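Local coordinates for protein thioredoxin Reductase (Burkholderia cenocepacia, PDB 4F82) that probably reduces hydrogen peroxide and organic hydroperoxides with thiol electrons, as a peroxiredoxin of the Prx5 subfamily that protects the cell against oxidative stress, at residues 15-25 / 35-45; 57-68 / 96-106. One frame throughout, in Å; residues are numbered along the deposited sequence.

Contact 1 of 2, residues 15-25 / 35-45; sequences ALPDAQLFEFI and GPNACSVRDQV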
# COMPACT_ATOMS: atom_id res chain seq x y z
N ALA A 15 26.26 -11.43 -2.48
CA ALA A 15 25.48 -11.35 -3.72
C ALA A 15 24.05 -10.87 -3.42
O ALA A 15 23.42 -11.33 -2.46
CB ALA A 15 25.43 -12.71 -4.39
N LEU A 16 23.52 -9.95 -4.22
CA LEU A 16 22.12 -9.55 -4.09
C LEU A 16 21.20 -10.75 -4.41
O LEU A 16 21.38 -11.41 -5.44
CB LEU A 16 21.86 -8.38 -5.05
CG LEU A 16 20.72 -7.41 -4.88
CD1 LEU A 16 20.86 -6.73 -3.52
CD2 LEU A 16 20.69 -6.37 -6.05
N PRO A 17 20.24 -11.07 -3.51
CA PRO A 17 19.31 -12.17 -3.83
C PRO A 17 18.35 -11.81 -4.96
O PRO A 17 18.08 -10.61 -5.19
CB PRO A 17 18.53 -12.38 -2.53
CG PRO A 17 18.62 -11.03 -1.82
CD PRO A 17 20.02 -10.53 -2.16
N ASP A 18 17.87 -12.81 -5.69
CA ASP A 18 16.89 -12.53 -6.74
C ASP A 18 15.55 -12.39 -6.05
O ASP A 18 15.37 -12.93 -4.95
CB ASP A 18 16.81 -13.66 -7.78
CG ASP A 18 16.34 -13.16 -9.15
OD1 ASP A 18 16.10 -11.94 -9.34
OD2 ASP A 18 16.21 -14.01 -10.07
N ALA A 19 14.64 -11.65 -6.69
CA ALA A 19 13.23 -11.55 -6.29
C ALA A 19 12.46 -10.97 -7.46
O ALA A 19 13.06 -10.45 -8.40
CB ALA A 19 13.07 -10.64 -5.06
N GLN A 20 11.13 -11.07 -7.42
CA GLN A 20 10.34 -10.44 -8.45
C GLN A 20 9.78 -9.11 -7.95
O GLN A 20 9.05 -9.06 -6.96
CB GLN A 20 9.23 -11.38 -9.00
CG GLN A 20 8.30 -10.72 -10.01
CD GLN A 20 7.27 -11.71 -10.56
OE1 GLN A 20 6.20 -11.90 -9.97
NE2 GLN A 20 7.59 -12.34 -11.68
N LEU A 21 10.11 -8.04 -8.65
CA LEU A 21 9.61 -6.71 -8.32
C LEU A 21 8.72 -6.28 -9.48
O LEU A 21 8.77 -6.86 -10.56
CB LEU A 21 10.77 -5.72 -8.15
CG LEU A 21 11.74 -5.92 -6.99
CD1 LEU A 21 12.84 -4.84 -6.93
CD2 LEU A 21 10.98 -5.96 -5.69
N PHE A 22 7.90 -5.26 -9.25
CA PHE A 22 7.09 -4.66 -10.31
C PHE A 22 7.34 -3.14 -10.38
O PHE A 22 7.40 -2.43 -9.35
CB PHE A 22 5.56 -4.89 -10.05
CG PHE A 22 5.10 -6.33 -10.20
CD1 PHE A 22 4.31 -6.72 -11.28
CD2 PHE A 22 5.40 -7.29 -9.23
CE1 PHE A 22 3.87 -8.07 -11.42
CE2 PHE A 22 4.95 -8.65 -9.37
CZ PHE A 22 4.19 -9.03 -10.44
N GLU A 23 7.42 -2.63 -11.61
CA GLU A 23 7.47 -1.18 -11.84
C GLU A 23 6.32 -0.77 -12.75
O GLU A 23 6.06 -1.40 -13.79
CB GLU A 23 8.81 -0.77 -12.46
CG GLU A 23 8.89 0.71 -12.78
CD GLU A 23 10.18 1.09 -13.46
OE1 GLU A 23 10.78 0.22 -14.16
OE2 GLU A 23 10.58 2.27 -13.31
N PHE A 24 5.62 0.29 -12.34
CA PHE A 24 4.47 0.75 -13.11
C PHE A 24 5.00 1.58 -14.27
O PHE A 24 5.76 2.52 -14.04
CB PHE A 24 3.55 1.58 -12.20
CG PHE A 24 2.22 1.93 -12.83
CD1 PHE A 24 1.09 1.15 -12.55
CD2 PHE A 24 2.09 3.02 -13.69
CE1 PHE A 24 -0.17 1.44 -13.12
CE2 PHE A 24 0.84 3.33 -14.27
CZ PHE A 24 -0.30 2.55 -13.97
N ILE A 25 4.63 1.22 -15.50
CA ILE A 25 5.17 1.88 -16.68
C ILE A 25 4.02 2.55 -17.43
O ILE A 25 3.12 1.85 -17.90
CB ILE A 25 5.82 0.87 -17.65
CG1 ILE A 25 6.93 0.04 -16.98
CG2 ILE A 25 6.34 1.58 -18.87
CD1 ILE A 25 8.03 0.87 -16.35
N GLY A 35 1.17 -0.12 -17.30
CA GLY A 35 0.87 -0.48 -15.93
C GLY A 35 2.00 -1.29 -15.34
O GLY A 35 3.18 -1.10 -15.71
N PRO A 36 1.67 -2.20 -14.41
CA PRO A 36 2.69 -2.96 -13.69
C PRO A 36 3.45 -3.95 -14.59
O PRO A 36 2.86 -4.69 -15.39
CB PRO A 36 1.88 -3.70 -12.62
CG PRO A 36 0.50 -3.83 -13.22
CD PRO A 36 0.31 -2.52 -13.93
N ASN A 37 4.78 -3.91 -14.49
CA ASN A 37 5.63 -4.84 -15.22
C ASN A 37 6.50 -5.60 -14.23
O ASN A 37 7.22 -5.00 -13.44
CB ASN A 37 6.51 -4.07 -16.19
CG ASN A 37 5.77 -3.63 -17.43
OD1 ASN A 37 6.01 -4.12 -18.53
ND2 ASN A 37 4.87 -2.68 -17.26
N ALA A 38 6.48 -6.93 -14.29
CA ALA A 38 7.32 -7.75 -13.39
C ALA A 38 8.75 -7.73 -13.89
O ALA A 38 8.97 -7.72 -15.09
CB ALA A 38 6.82 -9.18 -13.37
N CYS A 39 9.73 -7.75 -12.99
CA CYS A 39 11.10 -7.88 -13.43
C CYS A 39 11.91 -8.52 -12.32
O CYS A 39 11.56 -8.42 -11.15
CB CYS A 39 11.69 -6.53 -13.78
SG CYS A 39 11.57 -5.45 -12.36
N SER A 40 12.99 -9.19 -12.72
CA SER A 40 13.88 -9.93 -11.82
C SER A 40 14.93 -8.98 -11.28
O SER A 40 15.51 -8.21 -12.04
CB SER A 40 14.55 -11.09 -12.58
OG SER A 40 15.82 -11.44 -12.03
N VAL A 41 15.17 -9.01 -9.97
CA VAL A 41 16.21 -8.15 -9.38
C VAL A 41 17.59 -8.44 -10.00
O VAL A 41 18.31 -7.52 -10.41
CB VAL A 41 16.26 -8.33 -7.85
CG1 VAL A 41 17.49 -7.62 -7.25
CG2 VAL A 41 14.99 -7.75 -7.22
N ARG A 42 17.97 -9.71 -10.07
CA ARG A 42 19.31 -10.01 -10.53
C ARG A 42 19.40 -9.68 -12.01
O ARG A 42 20.39 -9.08 -12.44
CB ARG A 42 19.72 -11.45 -10.17
CG ARG A 42 19.96 -11.57 -8.65
CD ARG A 42 20.79 -12.78 -8.25
NE ARG A 42 22.09 -12.86 -8.92
CZ ARG A 42 23.20 -12.23 -8.51
NH1 ARG A 42 23.18 -11.43 -7.43
NH2 ARG A 42 24.33 -12.38 -9.18
N ASP A 43 18.36 -9.99 -12.78
CA ASP A 43 18.34 -9.60 -14.20
C ASP A 43 18.49 -8.09 -14.48
O ASP A 43 19.18 -7.69 -15.42
CB ASP A 43 17.11 -10.15 -14.94
CG ASP A 43 17.17 -11.66 -15.14
OD1 ASP A 43 18.25 -12.26 -14.90
OD2 ASP A 43 16.14 -12.25 -15.55
N GLN A 44 17.85 -7.26 -13.66
CA GLN A 44 17.87 -5.81 -13.81
C GLN A 44 19.13 -5.13 -13.26
O GLN A 44 19.39 -3.98 -13.62
CB GLN A 44 16.66 -5.16 -13.09
CG GLN A 44 15.32 -5.51 -13.70
CD GLN A 44 15.12 -4.80 -15.02
OE1 GLN A 44 15.43 -3.60 -15.15
NE2 GLN A 44 14.61 -5.53 -16.01
N VAL A 45 19.87 -5.78 -12.36
CA VAL A 45 21.14 -5.22 -11.87
C VAL A 45 22.32 -5.78 -12.64
O VAL A 45 23.44 -5.26 -12.54
CB VAL A 45 21.38 -5.40 -10.36
CG1 VAL A 45 20.20 -4.88 -9.57
CG2 VAL A 45 21.67 -6.87 -10.01
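Asp18 OD1 takes two hydrogen bonds from the N-cap and first turn of helix 41-45, with a weak third from Ala19 N. In the conformer described here, Ser40 OG donates to its syn lone pair at 2.8 Å, while Arg42 N, also donating to OD1 at 3.0 Å, arrives from above the carboxylate plane on a nearly straight N-H (178°). With CG anti to the Asp18 backbone N (chi1 -153°), the carboxylate turns to the helix start. Ser40 is the N-cap: in the same conformer its OG accepts from Asp43 N, so the hydroxyl can bridge the aspartate and the first turn. The Arg42 guanidinium passes the carboxylate by; NH1 donates instead to Leu16 O at 2.7 Å, on a lone pair in the carbonyl plane, and to Gly149 O.

Before Ser40, strand 35-40 pairs antiparallel with strand 20-25 as a beta hairpin, with hydrogen-bonded pairs at Leu21-Cys39, Glu23-Asn37 and Ile25-Gly35. On the face carrying Phe22 and Phe24, Ala38 CB lies over the Phe22 ring, 4.0 Å from its centroid, and Gly35 CA sits 3.7 Å from that of Phe24, two CH-pi contacts. Val41 packs inward by both branches: CG1 meets Leu16 CD2 at 3.6 Å, and CG2 meets Leu21 CD1 at 3.6 Å.

Beside the helix N terminus, Asp18 is likely favoured in the ionised form, consistent with its bonds marking the point where strand gives way to helix.

Contact 2 of 2, residues 57-68 / 96-106; sequences GAFTPTCSAQHV and VMGAWGRDLHT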
# COMPACT_ATOMS: atom_id res chain seq x y z
N GLY A 57 7.19 3.10 3.44
CA GLY A 57 5.94 3.16 2.70
C GLY A 57 5.73 4.36 1.80
O GLY A 57 6.03 5.51 2.18
N ALA A 58 5.15 4.09 0.62
CA ALA A 58 4.71 5.18 -0.25
C ALA A 58 3.73 6.09 0.49
O ALA A 58 2.96 5.63 1.36
CB ALA A 58 4.06 4.62 -1.53
N PHE A 59 3.75 7.38 0.14
CA PHE A 59 2.85 8.40 0.68
C PHE A 59 3.04 8.77 2.17
O PHE A 59 2.23 9.51 2.71
CB PHE A 59 1.40 8.03 0.38
CG PHE A 59 1.05 8.15 -1.10
CD1 PHE A 59 0.76 9.40 -1.66
CD2 PHE A 59 1.03 7.04 -1.93
CE1 PHE A 59 0.45 9.52 -3.01
CE2 PHE A 59 0.71 7.15 -3.28
CZ PHE A 59 0.42 8.40 -3.82
N THR A 60 4.08 8.26 2.82
CA THR A 60 4.33 8.59 4.23
C THR A 60 5.26 9.82 4.35
O THR A 60 5.96 10.17 3.40
CB THR A 60 4.84 7.34 5.07
OG1 THR A 60 6.11 6.90 4.58
CG2 THR A 60 3.85 6.20 5.00
N PRO A 61 5.24 10.49 5.51
CA PRO A 61 5.82 11.83 5.48
C PRO A 61 7.32 11.94 5.26
O PRO A 61 7.74 12.76 4.45
CB PRO A 61 5.43 12.41 6.84
CG PRO A 61 4.04 11.74 7.10
CD PRO A 61 4.30 10.32 6.65
N THR A 62 8.14 11.13 5.93
CA THR A 62 9.58 11.38 5.78
C THR A 62 10.03 10.83 4.43
O THR A 62 10.79 11.47 3.68
CB THR A 62 10.39 10.80 6.93
OG1 THR A 62 10.06 11.52 8.14
CG2 THR A 62 11.89 10.92 6.66
N CYS A 63 9.53 9.64 4.12
CA CYS A 63 9.66 9.07 2.77
C CYS A 63 9.34 10.05 1.64
O CYS A 63 10.09 10.14 0.66
CB CYS A 63 8.75 7.86 2.63
SG CYS A 63 9.18 6.46 3.73
N SER A 64 8.24 10.77 1.76
CA SER A 64 7.74 11.64 0.71
C SER A 64 8.38 13.03 0.66
O SER A 64 8.66 13.54 -0.44
CB SER A 64 6.21 11.84 0.83
OG SER A 64 5.51 10.63 0.66
N ALA A 65 8.57 13.65 1.82
CA ALA A 65 9.06 15.03 1.92
C ALA A 65 10.58 15.12 1.78
O ALA A 65 11.14 16.12 1.32
CB ALA A 65 8.63 15.65 3.28
N GLN A 66 11.25 14.06 2.22
CA GLN A 66 12.71 14.07 2.37
C GLN A 66 13.45 12.99 1.58
O GLN A 66 14.38 13.27 0.82
CB GLN A 66 13.05 13.87 3.84
CG GLN A 66 13.21 15.13 4.64
CD GLN A 66 14.16 14.86 5.78
OE1 GLN A 66 13.74 14.37 6.82
NE2 GLN A 66 15.46 15.13 5.57
N HIS A 67 13.09 11.73 1.82
CA HIS A 67 13.90 10.63 1.32
C HIS A 67 13.93 10.48 -0.23
O HIS A 67 15.02 10.49 -0.81
CB HIS A 67 13.56 9.30 2.02
CG HIS A 67 14.66 8.30 1.97
ND1 HIS A 67 14.56 7.05 2.54
CD2 HIS A 67 15.90 8.38 1.42
CE1 HIS A 67 15.71 6.40 2.36
NE2 HIS A 67 16.54 7.18 1.68
N VAL A 68 12.76 10.37 -0.88
CA VAL A 68 12.70 10.30 -2.34
C VAL A 68 13.14 11.62 -3.01
O VAL A 68 13.89 11.60 -4.01
CB VAL A 68 11.29 9.82 -2.85
CG1 VAL A 68 11.22 9.78 -4.37
CG2 VAL A 68 11.00 8.44 -2.33
N VAL A 96 0.21 1.77 -6.50
CA VAL A 96 0.52 2.80 -5.51
C VAL A 96 1.90 3.46 -5.80
O VAL A 96 2.01 4.70 -5.81
CB VAL A 96 0.40 2.22 -4.07
CG1 VAL A 96 0.97 3.21 -3.04
CG2 VAL A 96 -1.09 1.88 -3.76
N MET A 97 2.92 2.64 -6.09
CA MET A 97 4.26 3.18 -6.42
C MET A 97 4.24 4.04 -7.68
O MET A 97 4.90 5.07 -7.73
CB MET A 97 5.29 2.07 -6.58
CG MET A 97 5.56 1.33 -5.28
SD MET A 97 6.43 2.35 -4.04
CE MET A 97 8.14 2.15 -4.63
N GLY A 98 3.44 3.63 -8.66
CA GLY A 98 3.24 4.42 -9.85
C GLY A 98 2.66 5.81 -9.57
O GLY A 98 3.19 6.81 -10.02
N ALA A 99 1.58 5.86 -8.81
CA ALA A 99 0.93 7.12 -8.47
C ALA A 99 1.86 7.98 -7.63
O ALA A 99 1.92 9.20 -7.80
CB ALA A 99 -0.36 6.84 -7.69
N TRP A 100 2.54 7.36 -6.69
CA TRP A 100 3.48 8.10 -5.85
C TRP A 100 4.60 8.69 -6.69
O TRP A 100 4.96 9.86 -6.50
CB TRP A 100 4.08 7.15 -4.82
CG TRP A 100 4.71 7.80 -3.63
CD1 TRP A 100 4.32 8.96 -2.99
CD2 TRP A 100 5.85 7.32 -2.93
NE1 TRP A 100 5.18 9.21 -1.92
CE2 TRP A 100 6.11 8.21 -1.87
CE3 TRP A 100 6.69 6.20 -3.11
CZ2 TRP A 100 7.18 8.03 -0.98
CZ3 TRP A 100 7.74 6.00 -2.22
CH2 TRP A 100 7.97 6.91 -1.17
N GLY A 101 5.15 7.91 -7.62
CA GLY A 101 6.28 8.37 -8.43
C GLY A 101 5.87 9.57 -9.27
O GLY A 101 6.64 10.51 -9.44
N ARG A 102 4.66 9.55 -9.81
CA ARG A 102 4.15 10.67 -10.60
C ARG A 102 3.99 11.90 -9.68
O ARG A 102 4.34 13.02 -10.07
CB ARG A 102 2.81 10.32 -11.26
CG ARG A 102 2.92 9.30 -12.40
CD ARG A 102 1.60 9.21 -13.23
NE ARG A 102 0.44 8.81 -12.41
CZ ARG A 102 0.17 7.54 -12.10
NH1 ARG A 102 0.97 6.59 -12.55
NH2 ARG A 102 -0.89 7.22 -11.35
N ASP A 103 3.48 11.70 -8.48
CA ASP A 103 3.36 12.83 -7.57
C ASP A 103 4.74 13.44 -7.28
O ASP A 103 4.87 14.65 -7.18
CB ASP A 103 2.70 12.43 -6.26
CG ASP A 103 1.21 12.36 -6.36
OD1 ASP A 103 0.67 12.77 -7.41
OD2 ASP A 103 0.58 11.92 -5.37
N LEU A 104 5.78 12.60 -7.21
CA LEU A 104 7.12 13.09 -6.83
C LEU A 104 8.07 13.36 -8.01
O LEU A 104 9.25 13.66 -7.80
CB LEU A 104 7.80 12.09 -5.86
CG LEU A 104 7.08 11.80 -4.53
CD1 LEU A 104 7.78 10.64 -3.83
CD2 LEU A 104 7.04 13.02 -3.64
N HIS A 105 7.57 13.27 -9.25
CA HIS A 105 8.36 13.60 -10.46
C HIS A 105 9.64 12.81 -10.63
O HIS A 105 10.68 13.37 -10.98
CB HIS A 105 8.65 15.09 -10.53
CG HIS A 105 7.42 15.93 -10.45
ND1 HIS A 105 6.45 15.91 -11.42
CD2 HIS A 105 6.97 16.76 -9.48
CE1 HIS A 105 5.46 16.71 -11.07
NE2 HIS A 105 5.75 17.23 -9.89
N THR A 106 9.53 11.50 -10.42
CA THR A 106 10.67 10.61 -10.40
C THR A 106 11.05 10.07 -11.79
O THR A 106 12.12 9.47 -11.95
CB THR A 106 10.34 9.41 -9.51
OG1 THR A 106 9.24 8.66 -10.09
CG2 THR A 106 9.93 9.88 -8.13
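Ala58 and Phe59 pack closely on one face of the Trp100 indole, the centre of the contact. Ala58 CA lies 3.4 Å from the centroid of the six-membered ring and only 5° off its normal, a CH-pi contact, and Phe59 N sits over the same face toward the rim. The opposite face carries Leu104 CD1. Trp100 CG is anti to its backbone N, and the indole extends toward helix 61-68. There NE1 donates to Ser64 OG at 3.0 Å, close to the ring plane but bent at the hydrogen (143°). Ser64 OG in turn donates to Thr60 O, which also accepts from Ser64 N, so the indole is tied to the first turn of the helix.

That turn follows the type II turn Gly57-Thr60 and holds Cys63, the predicted peroxidatic cysteine of this thioredoxin-fold enzyme, at the start of its helix as in other peroxiredoxins. Cys63 CB meets Trp100 CZ2 at 3.9 Å, from the ring edge. Deeper in, Val68 divides its branches: CG2 packs on Trp100 CH2 at 3.6 Å, CG1 on Leu104 CD1 at 3.6 Å.

The solvent side lies at Asp103, an exposed residue whose OD2 meets the ring edge of Phe59, 3.4 Å from CE1. Phe59 itself is partly exposed and turned toward the second subunit, yet well packed: its side chain and that of Trp100 run past each other in opposite directions, ring planes 39° apart, with Trp100 CD1 over the Phe59 face. Val96 of the second subunit packs against Phe59, and Phe95 of that subunit against Thr60 and Pro61.

Overall arrangement
From the N terminus, contact 1 comes first: strand 20-25 and strand 35-40 close the short loop of nine residues between its segments, and the hairpin joins the central sheet through the pairing of 20-25 with 111-114. The chain then runs through strand 49-55 into residues 57-68. Contact 2 closes a longer excursion of 27 residues, through the rest of helix 61-80 and strand 85-90, bringing helix 94-103 beside the turn that carries the predicted active-site cysteine. The two contacts follow in series, neither nested nor crossed, with centres about 19 Å apart. They meet where Phe24 packs on Gly98 and Arg102, joining hairpin to helix; both also touch the second subunit.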